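PDB 3BMA: D-alanyl-lipoteichoic acid synthetase from Streptococcus pneumoniae, which probably takes part in the D-alanylation of lipoteichoic acid during cell wall biogenesis and belongs to the SGNH hydrolase clan. Local coordinates for residues 84-88 / 121-125; 145-149 / 276-280; 229-233 / 353-357. The protein carries 1 engineered substitution. All coordinates share one frame; numbering follows the deposited sequence.

Contact 1: 84-88 / 121-125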
loop_
_atom_site.group_PDB
_atom_site.type_symbol
_atom_site.label_atom_id
_atom_site.label_comp_id
_atom_site.label_asym_id
_atom_site.label_seq_id
_atom_site.Cartn_x
_atom_site.Cartn_y
_atom_site.Cartn_z
ATOM N N LEU C 84 -14.855 -24.790 16.963
ATOM C CA LEU C 84 -14.073 -23.578 16.687
ATOM C C LEU C 84 -12.914 -23.885 15.734
ATOM O O LEU C 84 -12.732 -23.184 14.745
ATOM C CB LEU C 84 -13.576 -22.911 17.975
ATOM C CG LEU C 84 -13.133 -21.442 17.854
ATOM C CD1 LEU C 84 -14.287 -20.506 17.523
ATOM C CD2 LEU C 84 -12.441 -20.964 19.106
ATOM N N ASN C 85 -12.165 -24.951 16.018
ATOM C CA ASN C 85 -11.130 -25.438 15.104
ATOM C C ASN C 85 -11.660 -25.749 13.708
ATOM O O ASN C 85 -11.073 -25.322 12.709
ATOM C CB ASN C 85 -10.426 -26.676 15.669
ATOM C CG ASN C 85 -9.157 -26.339 16.426
ATOM O OD1 ASN C 85 -8.341 -25.528 15.979
ATOM N ND2 ASN C 85 -8.975 -26.971 17.575
ATOM N N GLN C 86 -12.775 -26.476 13.648
ATOM C CA GLN C 86 -13.369 -26.882 12.374
ATOM C C GLN C 86 -13.797 -25.672 11.558
ATOM O O GLN C 86 -13.506 -25.600 10.368
ATOM C CB GLN C 86 -14.550 -27.850 12.572
ATOM C CG GLN C 86 -14.201 -29.219 13.196
ATOM C CD GLN C 86 -13.306 -30.105 12.334
ATOM O OE1 GLN C 86 -13.001 -29.790 11.185
ATOM N NE2 GLN C 86 -12.881 -31.227 12.900
ATOM N N TYR C 87 -14.460 -24.720 12.214
ATOM C CA TYR C 87 -14.871 -23.469 11.580
ATOM C C TYR C 87 -13.718 -22.760 10.884
ATOM O O TYR C 87 -13.847 -22.350 9.729
ATOM C CB TYR C 87 -15.524 -22.522 12.589
ATOM C CG TYR C 87 -15.995 -21.228 11.967
ATOM C CD1 TYR C 87 -17.106 -21.206 11.127
ATOM C CD2 TYR C 87 -15.324 -20.028 12.206
ATOM C CE1 TYR C 87 -17.548 -20.029 10.551
ATOM C CE2 TYR C 87 -15.753 -18.841 11.621
ATOM C CZ TYR C 87 -16.868 -18.852 10.797
ATOM O OH TYR C 87 -17.313 -17.687 10.217
ATOM N N PHE C 88 -12.594 -22.629 11.584
ATOM C CA PHE C 88 -11.426 -21.941 11.041
ATOM C C PHE C 88 -10.758 -22.727 9.917
ATOM O O PHE C 88 -10.288 -22.142 8.943
ATOM C CB PHE C 88 -10.436 -21.584 12.154
ATOM C CG PHE C 88 -10.906 -20.457 13.032
ATOM C CD1 PHE C 88 -11.228 -19.222 12.482
ATOM C CD2 PHE C 88 -11.024 -20.627 14.404
ATOM C CE1 PHE C 88 -11.678 -18.186 13.283
ATOM C CE2 PHE C 88 -11.464 -19.591 15.211
ATOM C CZ PHE C 88 -11.790 -18.371 14.649
ATOM N N PHE C 121 -6.210 -26.562 20.599
ATOM C CA PHE C 121 -6.540 -25.581 19.548
ATOM C C PHE C 121 -5.324 -24.989 18.832
ATOM O O PHE C 121 -5.334 -24.862 17.609
ATOM C CB PHE C 121 -7.383 -24.442 20.139
ATOM C CG PHE C 121 -7.918 -23.467 19.114
ATOM C CD1 PHE C 121 -9.175 -23.656 18.553
ATOM C CD2 PHE C 121 -7.181 -22.344 18.731
ATOM C CE1 PHE C 121 -9.677 -22.766 17.609
ATOM C CE2 PHE C 121 -7.678 -21.445 17.791
ATOM C CZ PHE C 121 -8.929 -21.656 17.230
ATOM N N GLN C 122 -4.301 -24.626 19.612
ATOM C CA GLN C 122 -3.077 -23.966 19.144
ATOM C C GLN C 122 -2.353 -24.729 18.041
ATOM O O GLN C 122 -1.709 -24.129 17.175
ATOM C CB GLN C 122 -2.104 -23.804 20.312
ATOM C CG GLN C 122 -2.455 -22.716 21.298
ATOM C CD GLN C 122 -1.646 -22.786 22.583
ATOM O OE1 GLN C 122 -1.695 -21.870 23.404
ATOM N NE2 GLN C 122 -0.896 -23.870 22.763
ATOM N N GLN C 123 -2.458 -26.053 18.094
ATOM C CA GLN C 123 -1.780 -26.927 17.158
ATOM C C GLN C 123 -2.408 -26.917 15.767
ATOM O O GLN C 123 -1.712 -27.137 14.777
ATOM C CB GLN C 123 -1.737 -28.351 17.712
ATOM C CG GLN C 123 -1.016 -28.467 19.052
ATOM C CD GLN C 123 -0.976 -29.893 19.581
ATOM O OE1 GLN C 123 -0.543 -30.817 18.887
ATOM N NE2 GLN C 123 -1.423 -30.076 20.820
ATOM N N TYR C 124 -3.709 -26.644 15.691
ATOM C CA TYR C 124 -4.448 -26.802 14.435
ATOM C C TYR C 124 -4.841 -25.471 13.783
ATOM O O TYR C 124 -5.379 -25.447 12.675
ATOM C CB TYR C 124 -5.674 -27.712 14.630
ATOM C CG TYR C 124 -5.434 -28.911 15.539
ATOM C CD1 TYR C 124 -4.396 -29.813 15.289
ATOM C CD2 TYR C 124 -6.258 -29.147 16.639
ATOM C CE1 TYR C 124 -4.172 -30.900 16.125
ATOM C CE2 TYR C 124 -6.049 -30.238 17.476
ATOM C CZ TYR C 124 -5.002 -31.107 17.216
ATOM O OH TYR C 124 -4.787 -32.192 18.042
ATOM N N PHE C 125 -4.561 -24.368 14.473
ATOM C CA PHE C 125 -4.805 -23.033 13.943
ATOM C C PHE C 125 -3.484 -22.433 13.455
ATOM O O PHE C 125 -2.557 -22.230 14.247
ATOM C CB PHE C 125 -5.444 -22.153 15.022
ATOM C CG PHE C 125 -5.865 -20.788 14.541
ATOM C CD1 PHE C 125 -7.023 -20.623 13.795
ATOM C CD2 PHE C 125 -5.115 -19.666 14.858
ATOM C CE1 PHE C 125 -7.419 -19.368 13.357
ATOM C CE2 PHE C 125 -5.503 -18.402 14.430
ATOM C CZ PHE C 125 -6.657 -18.252 13.676
#

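Contact 2: 145-149 / 276-280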
loop_
_atom_site.group_PDB
_atom_site.type_symbol
_atom_site.label_atom_id
_atom_site.label_comp_id
_atom_site.label_asym_id
_atom_site.label_seq_id
_atom_site.Cartn_x
_atom_site.Cartn_y
_atom_site.Cartn_z
ATOM N N TYR C 145 -18.570 -13.099 16.872
ATOM C CA TYR C 145 -18.415 -14.139 17.882
ATOM C C TYR C 145 -17.066 -14.857 17.765
ATOM O O TYR C 145 -16.402 -15.106 18.775
ATOM C CB TYR C 145 -19.586 -15.148 17.856
ATOM C CG TYR C 145 -19.366 -16.297 18.812
ATOM C CD1 TYR C 145 -19.553 -16.131 20.183
ATOM C CD2 TYR C 145 -18.919 -17.535 18.352
ATOM C CE1 TYR C 145 -19.321 -17.175 21.065
ATOM C CE2 TYR C 145 -18.685 -18.581 19.223
ATOM C CZ TYR C 145 -18.882 -18.395 20.573
ATOM O OH TYR C 145 -18.635 -19.436 21.439
ATOM N N ALA C 146 -16.671 -15.189 16.538
ATOM C CA ALA C 146 -15.437 -15.944 16.292
ATOM C C ALA C 146 -14.184 -15.129 16.600
ATOM O O ALA C 146 -13.161 -15.689 17.002
ATOM C CB ALA C 146 -15.401 -16.458 14.858
ATOM N N ALA C 147 -14.273 -13.812 16.405
ATOM C CA ALA C 147 -13.198 -12.891 16.764
ATOM C C ALA C 147 -13.026 -12.839 18.269
ATOM O O ALA C 147 -11.899 -12.799 18.766
ATOM C CB ALA C 147 -13.483 -11.502 16.225
ATOM N N THR C 148 -14.156 -12.832 18.978
ATOM C CA THR C 148 -14.196 -12.826 20.440
ATOM C C THR C 148 -13.535 -14.083 20.993
ATOM O O THR C 148 -12.726 -14.005 21.916
ATOM C CB THR C 148 -15.651 -12.720 20.952
ATOM O OG1 THR C 148 -16.290 -11.592 20.343
ATOM C CG2 THR C 148 -15.702 -12.567 22.468
ATOM N N ARG C 149 -13.865 -15.233 20.408
ATOM C CA ARG C 149 -13.268 -16.505 20.809
ATOM C C ARG C 149 -11.772 -16.567 20.529
ATOM O O ARG C 149 -11.037 -17.211 21.274
ATOM C CB ARG C 149 -13.979 -17.679 20.138
ATOM C CG ARG C 149 -15.396 -17.885 20.621
ATOM C CD ARG C 149 -15.435 -18.394 22.047
ATOM N NE ARG C 149 -15.409 -19.851 22.106
ATOM C CZ ARG C 149 -15.166 -20.547 23.211
ATOM N NH1 ARG C 149 -14.920 -19.922 24.355
ATOM N NH2 ARG C 149 -15.170 -21.871 23.174
ATOM N N ASN C 276 -22.299 -22.443 21.383
ATOM C CA ASN C 276 -22.124 -21.247 20.565
ATOM C C ASN C 276 -21.092 -21.467 19.458
ATOM O O ASN C 276 -21.200 -20.869 18.392
ATOM C CB ASN C 276 -21.727 -20.030 21.402
ATOM C CG ASN C 276 -22.649 -19.770 22.579
ATOM O OD1 ASN C 276 -22.186 -19.357 23.640
ATOM N ND2 ASN C 276 -23.947 -19.983 22.397
ATOM N N ASP C 277 -20.098 -22.322 19.718
ATOM C CA ASP C 277 -19.076 -22.661 18.721
ATOM C C ASP C 277 -19.686 -23.481 17.596
ATOM O O ASP C 277 -19.291 -23.337 16.442
ATOM C CB ASP C 277 -17.905 -23.442 19.339
ATOM C CG ASP C 277 -17.025 -22.594 20.255
ATOM O OD1 ASP C 277 -17.220 -21.361 20.338
ATOM O OD2 ASP C 277 -16.126 -23.177 20.906
ATOM N N LEU C 278 -20.640 -24.348 17.946
ATOM C CA LEU C 278 -21.374 -25.172 16.972
ATOM C C LEU C 278 -22.175 -24.306 16.005
ATOM O O LEU C 278 -22.258 -24.611 14.820
ATOM C CB LEU C 278 -22.291 -26.181 17.681
ATOM C CG LEU C 278 -23.257 -27.053 16.863
ATOM C CD1 LEU C 278 -22.512 -28.077 16.004
ATOM C CD2 LEU C 278 -24.256 -27.738 17.781
ATOM N N GLN C 279 -22.725 -23.208 16.517
ATOM C CA GLN C 279 -23.463 -22.247 15.706
ATOM C C GLN C 279 -22.621 -21.568 14.611
ATOM O O GLN C 279 -23.164 -21.120 13.607
ATOM C CB GLN C 279 -24.143 -21.212 16.614
ATOM C CG GLN C 279 -25.232 -20.368 15.947
ATOM C CD GLN C 279 -26.315 -21.188 15.262
ATOM O OE1 GLN C 279 -26.649 -22.297 15.688
ATOM N NE2 GLN C 279 -26.875 -20.636 14.193
ATOM N N LEU C 280 -21.304 -21.502 14.802
ATOM C CA LEU C 280 -20.397 -21.001 13.766
ATOM C C LEU C 280 -20.358 -21.941 12.575
ATOM O O LEU C 280 -20.472 -21.507 11.430
ATOM C CB LEU C 280 -18.985 -20.816 14.320
ATOM C CG LEU C 280 -18.775 -19.645 15.277
ATOM C CD1 LEU C 280 -17.413 -19.737 15.903
ATOM C CD2 LEU C 280 -18.926 -18.332 14.540
HETATM O O HOH W 1 -19.387 -19.190 23.965
#

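Contact 3: 229-233 / 353-357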
loop_
_atom_site.group_PDB
_atom_site.type_symbol
_atom_site.label_atom_id
_atom_site.label_comp_id
_atom_site.label_asym_id
_atom_site.label_seq_id
_atom_site.Cartn_x
_atom_site.Cartn_y
_atom_site.Cartn_z
ATOM N N VAL C 229 -15.277 -58.648 11.826
ATOM C CA VAL C 229 -15.052 -57.556 12.770
ATOM C C VAL C 229 -15.359 -57.985 14.222
ATOM O O VAL C 229 -14.723 -57.499 15.165
ATOM C CB VAL C 229 -15.823 -56.273 12.324
ATOM C CG1 VAL C 229 -15.705 -55.174 13.332
ATOM C CG2 VAL C 229 -15.281 -55.772 10.992
ATOM N N LYS C 230 -16.305 -58.915 14.383
ATOM C CA LYS C 230 -16.645 -59.517 15.685
ATOM C C LYS C 230 -15.463 -60.283 16.272
ATOM O O LYS C 230 -15.203 -60.200 17.471
ATOM C CB LYS C 230 -17.828 -60.483 15.536
ATOM C CG LYS C 230 -18.586 -60.828 16.812
ATOM C CD LYS C 230 -19.877 -60.029 16.909
ATOM C CE LYS C 230 -21.011 -60.853 17.509
ATOM N NZ LYS C 230 -20.846 -61.097 18.967
ATOM N N ALA C 231 -14.762 -61.026 15.414
ATOM C CA ALA C 231 -13.636 -61.872 15.819
ATOM C C ALA C 231 -12.397 -61.061 16.181
ATOM O O ALA C 231 -11.611 -61.469 17.037
ATOM C CB ALA C 231 -13.311 -62.884 14.724
ATOM N N ASP C 232 -12.232 -59.920 15.515
ATOM C CA ASP C 232 -11.152 -58.979 15.800
ATOM C C ASP C 232 -11.383 -58.300 17.150
ATOM O O ASP C 232 -10.449 -58.115 17.931
ATOM C CB ASP C 232 -11.061 -57.934 14.677
ATOM C CG ASP C 232 -9.910 -56.951 14.866
ATOM O OD1 ASP C 232 -8.795 -57.385 15.231
ATOM O OD2 ASP C 232 -10.120 -55.739 14.632
ATOM N N ALA C 233 -12.640 -57.955 17.416
ATOM C CA ALA C 233 -13.033 -57.256 18.635
ATOM C C ALA C 233 -12.984 -58.142 19.885
ATOM O O ALA C 233 -12.636 -57.664 20.961
ATOM C CB ALA C 233 -14.414 -56.639 18.466
ATOM N N GLY C 353 -16.187 -47.580 17.126
ATOM C CA GLY C 353 -15.256 -48.542 16.570
ATOM C C GLY C 353 -15.945 -49.861 16.311
ATOM O O GLY C 353 -17.060 -50.095 16.793
ATOM N N TRP C 354 -15.264 -50.707 15.542
ATOM C CA TRP C 354 -15.688 -52.075 15.238
ATOM C C TRP C 354 -17.104 -52.180 14.663
ATOM O O TRP C 354 -17.346 -51.758 13.533
ATOM C CB TRP C 354 -15.489 -53.002 16.452
ATOM C CG TRP C 354 -14.045 -53.306 16.781
ATOM C CD1 TRP C 354 -13.097 -53.816 15.938
ATOM C CD2 TRP C 354 -13.402 -53.151 18.055
ATOM N NE1 TRP C 354 -11.902 -53.974 16.601
ATOM C CE2 TRP C 354 -12.061 -53.576 17.903
ATOM C CE3 TRP C 354 -13.830 -52.691 19.313
ATOM C CZ2 TRP C 354 -11.142 -53.551 18.955
ATOM C CZ3 TRP C 354 -12.915 -52.668 20.360
ATOM C CH2 TRP C 354 -11.585 -53.098 20.173
ATOM N N LEU C 355 -18.031 -52.734 15.440
ATOM C CA LEU C 355 -19.423 -52.890 15.010
ATOM C C LEU C 355 -20.165 -51.553 14.966
ATOM O O LEU C 355 -21.142 -51.406 14.233
ATOM C CB LEU C 355 -20.163 -53.899 15.904
ATOM C CG LEU C 355 -20.311 -55.366 15.465
ATOM C CD1 LEU C 355 -18.995 -56.026 15.063
ATOM C CD2 LEU C 355 -20.993 -56.178 16.562
ATOM N N GLY C 356 -19.681 -50.581 15.738
ATOM C CA GLY C 356 -20.217 -49.217 15.720
ATOM C C GLY C 356 -19.965 -48.486 14.413
ATOM O O GLY C 356 -20.718 -47.586 14.049
ATOM N N TRP C 357 -18.901 -48.875 13.712
ATOM C CA TRP C 357 -18.618 -48.368 12.373
ATOM C C TRP C 357 -19.609 -48.887 11.337
ATOM O O TRP C 357 -19.872 -48.222 10.329
ATOM C CB TRP C 357 -17.204 -48.743 11.933
ATOM C CG TRP C 357 -16.075 -47.869 12.449
ATOM C CD1 TRP C 357 -14.872 -48.304 12.920
ATOM C CD2 TRP C 357 -16.032 -46.428 12.521
ATOM N NE1 TRP C 357 -14.088 -47.239 13.287
ATOM C CE2 TRP C 357 -14.774 -46.077 13.056
ATOM C CE3 TRP C 357 -16.935 -45.405 12.194
ATOM C CZ2 TRP C 357 -14.394 -44.749 13.271
ATOM C CZ3 TRP C 357 -16.554 -44.084 12.409
ATOM C CH2 TRP C 357 -15.294 -43.770 12.941
#

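Contact 1: 84-88 / 121-125
Phe121 turns one face of its ring to the side-chain amide of Asn85, which lies on it almost flat, the two planes 19° apart. The whole amide lies against the ring; the closest atom is Asn85 OD1, 3.3 Å from Phe121 CD1 and displaced toward the rim. Along the edge of that ring, Phe121 CZ meets Phe88 CD2 at 3.7 Å. The Phe88 ring is itself covered on both faces, with Tyr87 CD2 over one and Phe125 CE1 over the opposite one. Phe88 and Phe125 form a T-shaped pair, ring centroids 5.1 Å apart and planes at 69°, in which Phe125 supplies the edge. Asn85 ND2 reaches the edge of the Tyr124 ring, 3.6 Å from CD2, while Leu84 CD2 comes within 3.6 Å of Phe121 CE1. With CG anti to the backbone N (chi1 -173°), the Phe121 ring reaches across to helix 83-90 and fits among Leu84, Asn85 and Phe88. No hydrogen bond joins the two segments, so the contact rests on ring packing and on the amide of Asn85 laid against Phe121; the Tyr124 hydroxyl bonds to Gly79 O. Around it, Leu150 of helix 141-153 touches Phe88 and Phe125, Ile23 of helix 23-27 packs on Tyr124, and Leu84 and Tyr87 lean on helix 274-287. Helix 83-90 follows strand 72-76 at one edge of the sheet, and helix 118-124 comes after strand 101-105.

Contact 2: 145-149 / 276-280
Ala146 and Leu280 are the closest pair of CA atoms across the segments, 7.5 Å apart, where helical segments 145-149 and 276-280 pass at an axis distance of 10.8 Å with their N-to-C directions 127° apart. Asp277 is the polar hub. Arg149 grips its carboxylate side-on with two nitrogens, one to each oxygen: NH2 gives Asp277 OD2 a nearly straight bond of 2.8 Å (165°), lying in the guanidinium plane, and NE reaches the syn lone pair of Asp277 OD1 at 2.9 Å, tilted from that plane. The arginine gets there by bending at its second and third torsions, while its CG lies over one face of the Tyr145 ring. Tyr145 OH completes the grip as donor, 2.6 Å from Asp277 OD1, which it meets on the anti side and out of the carboxylate plane. OD1 thus takes two donors and OD2 one, and this buried carboxylate is probably ionised, balanced by the arginine. A chi1 of 175° swings the Tyr145 ring away from its own backbone N and across toward helix 274-287; there its edge meets Leu280, Tyr145 CD2 lying 3.6 Å from Leu280 CD1, and Ala146 CB adds to the apolar patch. A water donates to Tyr145 OH at 2.6 Å and to Asn276 OD1 at 2.8 Å, while Asn276 ND2 is taken by the carbonyls of Phe383 and Ser385. The bidentate Arg149-Asp277 salt bridge ties helix 274-287, which leads into strand 291-296, to helix 141-153, one of the helices inserted between strands 101-105 and 291-296. Both belong to a parallel sheet of strand order 2-1-3-4-5 flanked by helices, consistent with the SGNH hydrolase clan.

Contact 3: 229-233 / 353-357
Ala233 drops its methyl group onto the broad indole of Trp354: CB stands 3.7 Å from the centroid of the five-membered ring and only 12° off its normal, a CH-pi contact over the face. The methyl of Ala233 is the bump and the indole the floor beneath it. One helical turn earlier, Val229 pushes CG1 into the notch between Trp354 and Leu355, 3.8 Å from Trp354 CB and 3.8 Å from Leu355 CD1. Its chi1 of 175° brings this branch up against the Trp354 backbone. These bumps come from helix 222-235, whereas the receiving surface is the turn that opens helix 355-369, close behind an Asp-x-x-His sequence like that of other SGNH hydrolases. Leu355 wedges against the same helix: CD1 lies against Val229 CG1 and Lys230 N, and CD2 meets the bent aliphatic chain of Lys230, 4.0 Å from CD. The indole edge is used as well. Trp354 NE1 donates to Asp232 OD2 at 3.2 Å along a bent path (146°); the oxygen lies in the ring plane, but the N-H reaches it from above the carboxylate plane. Lys347 makes a cation-pi contact with the same indole, Trp354 N bonds to Asp56 OD1, and a bound glycerol, probably from the crystallisation liquor, lies about 4 Å from the side chain of Leu355.

In the fold
From the N terminus the chain lays down strands 43-47 and 72-76 before contact 1 opens on helix 83-90; after strand 101-105, helix 118-124 closes it, a short loop finished before the other two begin. Contact 2 opens on helix 141-153, contact 3 on helix 222-235; contact 2 then closes on helix 274-287 and contact 3 on the turn into helix 355-369, so these longer loops cross. Contacts 1 and 2 touch, for example through Leu84 and Leu280, and join four helices into one cluster. Contact 3 lies on the opposite side of the chain's centre, about 13 Å from contact 1 at the nearest atoms, and ties helix 222-235 to the turn that follows the last strand, 333-335.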